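Local coordinates for Lin2111 protein (Listeria innocua, PDB 3EDP) that is of unknown function but, as a GntR-type helix-turn-helix protein with a UTRA domain, probably binds DNA and regulates transcription, at residues I184-E189 against D200-L205. Residues are numbered along the deposited sequence; the frame is centred on the assembly and turned at random.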
ATOM      1  N   ILE A 184      -8.731   5.223 -17.077  1.00 34.34           N
ATOM      2  CA  ILE A 184      -9.794   6.193 -17.311  1.00 35.86           C
ATOM      3  C   ILE A 184      -9.375   7.227 -18.345  1.00 40.98           C
ATOM      4  O   ILE A 184      -8.207   7.297 -18.749  1.00 34.87           O
ATOM      5  CB  ILE A 184     -10.227   6.926 -16.002  1.00 34.48           C
ATOM      6  CG1 ILE A 184      -9.081   7.775 -15.452  1.00 35.48           C
ATOM      7  CG2 ILE A 184     -10.698   5.927 -14.942  1.00 37.24           C
ATOM      8  CD1 ILE A 184      -9.496   8.689 -14.310  1.00 45.01           C
ATOM      9  N   LEU A 185     -10.349   8.020 -18.775  1.00 48.53           N
ATOM     10  CA  LEU A 185     -10.101   9.157 -19.645  1.00 53.25           C
ATOM     11  C   LEU A 185      -9.694  10.331 -18.771  1.00 48.92           C
ATOM     12  O   LEU A 185     -10.238  10.514 -17.683  1.00 46.33           O
ATOM     13  CB  LEU A 185     -11.370   9.507 -20.428  1.00 52.09           C
ATOM     14  CG  LEU A 185     -11.804   8.505 -21.504  1.00 54.42           C
ATOM     15  CD1 LEU A 185     -13.314   8.509 -21.693  1.00 55.53           C
ATOM     16  CD2 LEU A 185     -11.099   8.796 -22.816  1.00 58.00           C
ATOM     17  N   ALA A 186      -8.730  11.115 -19.238  1.00 39.35           N
ATOM     18  CA  ALA A 186      -8.304  12.299 -18.503  1.00 50.42           C
ATOM     19  C   ALA A 186      -9.451  13.299 -18.367  1.00 57.23           C
ATOM     20  O   ALA A 186     -10.092  13.665 -19.353  1.00 57.92           O
ATOM     21  CB  ALA A 186      -7.098  12.954 -19.180  1.00 38.97           C
ATOM     22  N   GLY A 187      -9.714  13.718 -17.133  1.00 57.62           N
ATOM     23  CA  GLY A 187     -10.702  14.746 -16.856  1.00 57.08           C
ATOM     24  C   GLY A 187     -10.023  16.076 -16.586  1.00 61.64           C
ATOM     25  O   GLY A 187      -8.817  16.214 -16.787  1.00 61.90           O
ATOM     26  N   ASN A 188     -10.790  17.057 -16.123  1.00 67.45           N
ATOM     27  CA  ASN A 188     -10.251  18.396 -15.898  1.00 73.83           C
ATOM     28  C   ASN A 188      -9.067  18.409 -14.935  1.00 65.56           C
ATOM     29  O   ASN A 188      -8.064  19.086 -15.179  1.00 57.44           O
ATOM     30  CB  ASN A 188     -11.349  19.347 -15.416  1.00 84.62           C
ATOM     31  CG  ASN A 188     -12.558  19.352 -16.334  1.00 95.28           C
ATOM     32  OD1 ASN A 188     -13.347  18.407 -16.346  1.00102.29           O
ATOM     33  ND2 ASN A 188     -12.710  20.420 -17.108  1.00 96.31           N
ATOM     34  N   GLU A 189      -9.192  17.652 -13.847  1.00 60.30           N
ATOM     35  CA  GLU A 189      -8.128  17.530 -12.854  1.00 59.15           C
ATOM     36  C   GLU A 189      -6.815  17.119 -13.506  1.00 56.06           C
ATOM     37  O   GLU A 189      -5.773  17.742 -13.291  1.00 48.27           O
ATOM     38  CB  GLU A 189      -8.512  16.489 -11.806  1.00 66.13           C
ATOM     39  CG  GLU A 189      -9.583  16.934 -10.833  1.00 76.34           C
ATOM     40  CD  GLU A 189      -9.004  17.526  -9.566  1.00 83.68           C
ATOM     41  OE1 GLU A 189      -9.456  17.131  -8.471  1.00 85.08           O
ATOM     42  OE2 GLU A 189      -8.091  18.375  -9.665  1.00 86.46           O
ATOM     43  N   ASP A 200      -7.095  11.721 -22.934  1.00 52.91           N
ATOM     44  CA  ASP A 200      -5.850  10.974 -22.809  1.00 52.36           C
ATOM     45  C   ASP A 200      -6.094   9.866 -21.786  1.00 41.18           C
ATOM     46  O   ASP A 200      -6.810  10.083 -20.810  1.00 40.89           O
ATOM     47  CB  ASP A 200      -4.700  11.886 -22.364  1.00 43.63           C
ATOM     48  CG  ASP A 200      -4.040  12.614 -23.534  1.00 56.52           C
ATOM     49  OD1 ASP A 200      -4.361  12.282 -24.700  1.00 56.61           O
ATOM     50  OD2 ASP A 200      -3.198  13.515 -23.293  1.00 51.71           O
ATOM     51  N   PRO A 201      -5.521   8.674 -22.016  1.00 45.87           N
ATOM     52  CA  PRO A 201      -5.692   7.551 -21.081  1.00 37.81           C
ATOM     53  C   PRO A 201      -4.873   7.727 -19.815  1.00 39.93           C
ATOM     54  O   PRO A 201      -3.704   8.112 -19.872  1.00 37.65           O
ATOM     55  CB  PRO A 201      -5.161   6.350 -21.865  1.00 37.87           C
ATOM     56  CG  PRO A 201      -4.220   6.925 -22.862  1.00 42.00           C
ATOM     57  CD  PRO A 201      -4.699   8.314 -23.185  1.00 46.66           C
ATOM     58  N   VAL A 202      -5.481   7.415 -18.679  1.00 36.92           N
ATOM     59  CA  VAL A 202      -4.827   7.606 -17.393  1.00 33.87           C
ATOM     60  C   VAL A 202      -5.010   6.379 -16.498  1.00 29.06           C
ATOM     61  O   VAL A 202      -6.104   5.821 -16.430  1.00 29.95           O
ATOM     62  CB  VAL A 202      -5.403   8.849 -16.680  1.00 30.82           C
ATOM     63  CG1 VAL A 202      -4.881   8.937 -15.257  1.00 37.43           C
ATOM     64  CG2 VAL A 202      -5.073  10.113 -17.469  1.00 31.07           C
ATOM     65  N   PHE A 203      -3.938   5.955 -15.827  1.00 25.23           N
ATOM     66  CA  PHE A 203      -4.046   4.930 -14.783  1.00 29.24           C
ATOM     67  C   PHE A 203      -4.605   5.582 -13.521  1.00 30.88           C
ATOM     68  O   PHE A 203      -4.115   6.622 -13.088  1.00 30.17           O
ATOM     69  CB  PHE A 203      -2.683   4.316 -14.424  1.00 26.74           C
ATOM     70  CG  PHE A 203      -2.123   3.380 -15.461  1.00 24.63           C
ATOM     71  CD1 PHE A 203      -2.820   2.247 -15.846  1.00 28.79           C
ATOM     72  CD2 PHE A 203      -0.876   3.620 -16.019  1.00 24.79           C
ATOM     73  CE1 PHE A 203      -2.296   1.381 -16.793  1.00 34.55           C
ATOM     74  CE2 PHE A 203      -0.339   2.757 -16.959  1.00 32.43           C
ATOM     75  CZ  PHE A 203      -1.050   1.636 -17.349  1.00 32.00           C
ATOM     76  N   LYS A 204      -5.631   4.977 -12.942  1.00 29.56           N
ATOM     77  CA  LYS A 204      -6.140   5.428 -11.655  1.00 30.42           C
ATOM     78  C   LYS A 204      -6.004   4.297 -10.632  1.00 34.75           C
ATOM     79  O   LYS A 204      -6.643   3.253 -10.749  1.00 29.84           O
ATOM     80  CB  LYS A 204      -7.592   5.889 -11.766  1.00 32.31           C
ATOM     81  CG  LYS A 204      -8.224   6.282 -10.437  1.00 36.99           C
ATOM     82  CD  LYS A 204      -9.719   6.500 -10.583  1.00 40.76           C
ATOM     83  CE  LYS A 204     -10.334   7.093  -9.320  1.00 42.57           C
ATOM     84  NZ  LYS A 204     -11.814   7.163  -9.460  1.00 45.74           N
ATOM     85  N   LEU A 205      -5.139   4.516  -9.647  1.00 24.15           N
ATOM     86  CA  LEU A 205      -4.895   3.560  -8.580  1.00 18.95           C
ATOM     87  C   LEU A 205      -5.623   4.033  -7.329  1.00 33.14           C
ATOM     88  O   LEU A 205      -5.222   5.017  -6.700  1.00 28.78           O
ATOM     89  CB  LEU A 205      -3.389   3.466  -8.310  1.00 20.98           C
ATOM     90  CG  LEU A 205      -2.927   2.598  -7.133  1.00 25.51           C
ATOM     91  CD1 LEU A 205      -3.291   1.127  -7.364  1.00 22.21           C
ATOM     92  CD2 LEU A 205      -1.422   2.770  -6.891  1.00 28.59           C
TER
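Ile184 and Val202 form an antiparallel backbone pairing where strand 176-185 ends and strand 201-211 begins, at one margin of the six-stranded sheet within this chain. It is a worked example of how two neighbouring strands stay joined while the chain between them leaves the sheet. Ile184 and Val202 are a hydrogen-bonded pair: Ile184 N donates to Val202 O at 2.8 Å, nearly straight. Val202 N returns a bond to Ile184 O at 2.7 Å. The latter oxygen also takes a CA-H...O contact from Pro201 CA at 3.4 Å. Proline has no N-H to offer, but Pro201 faces Leu185 as a non-hydrogen-bonded pair, a place that asks for none from across the pairing. One residue further on, Ala186 N reaches Asp200 O at 2.7 Å, extending the pairing past the strand ends.

On the sheet face that bears Ile184 and Val202, chi1 of 65° sets Ile184 CG1 between its own N and carbonyl carbon, and CG1 lies 4.0 Å from Val202 CB. Val202 CG2 meets Ala186 CB at 3.9 Å, while Tyr223 of the next strand touches both Ile184 and Val202. On the other face, Leu185 and Pro201 both pack on Phe235 of strand 231-235. The carboxylate of Asp200 turns back to the connection, where OD2 accepts from Asn197 N. Gly187 then occupies the N-cap position of helix 188-194, making this a strand-helix-strand connection between adjacent antiparallel strands of the UTRA-domain sheet.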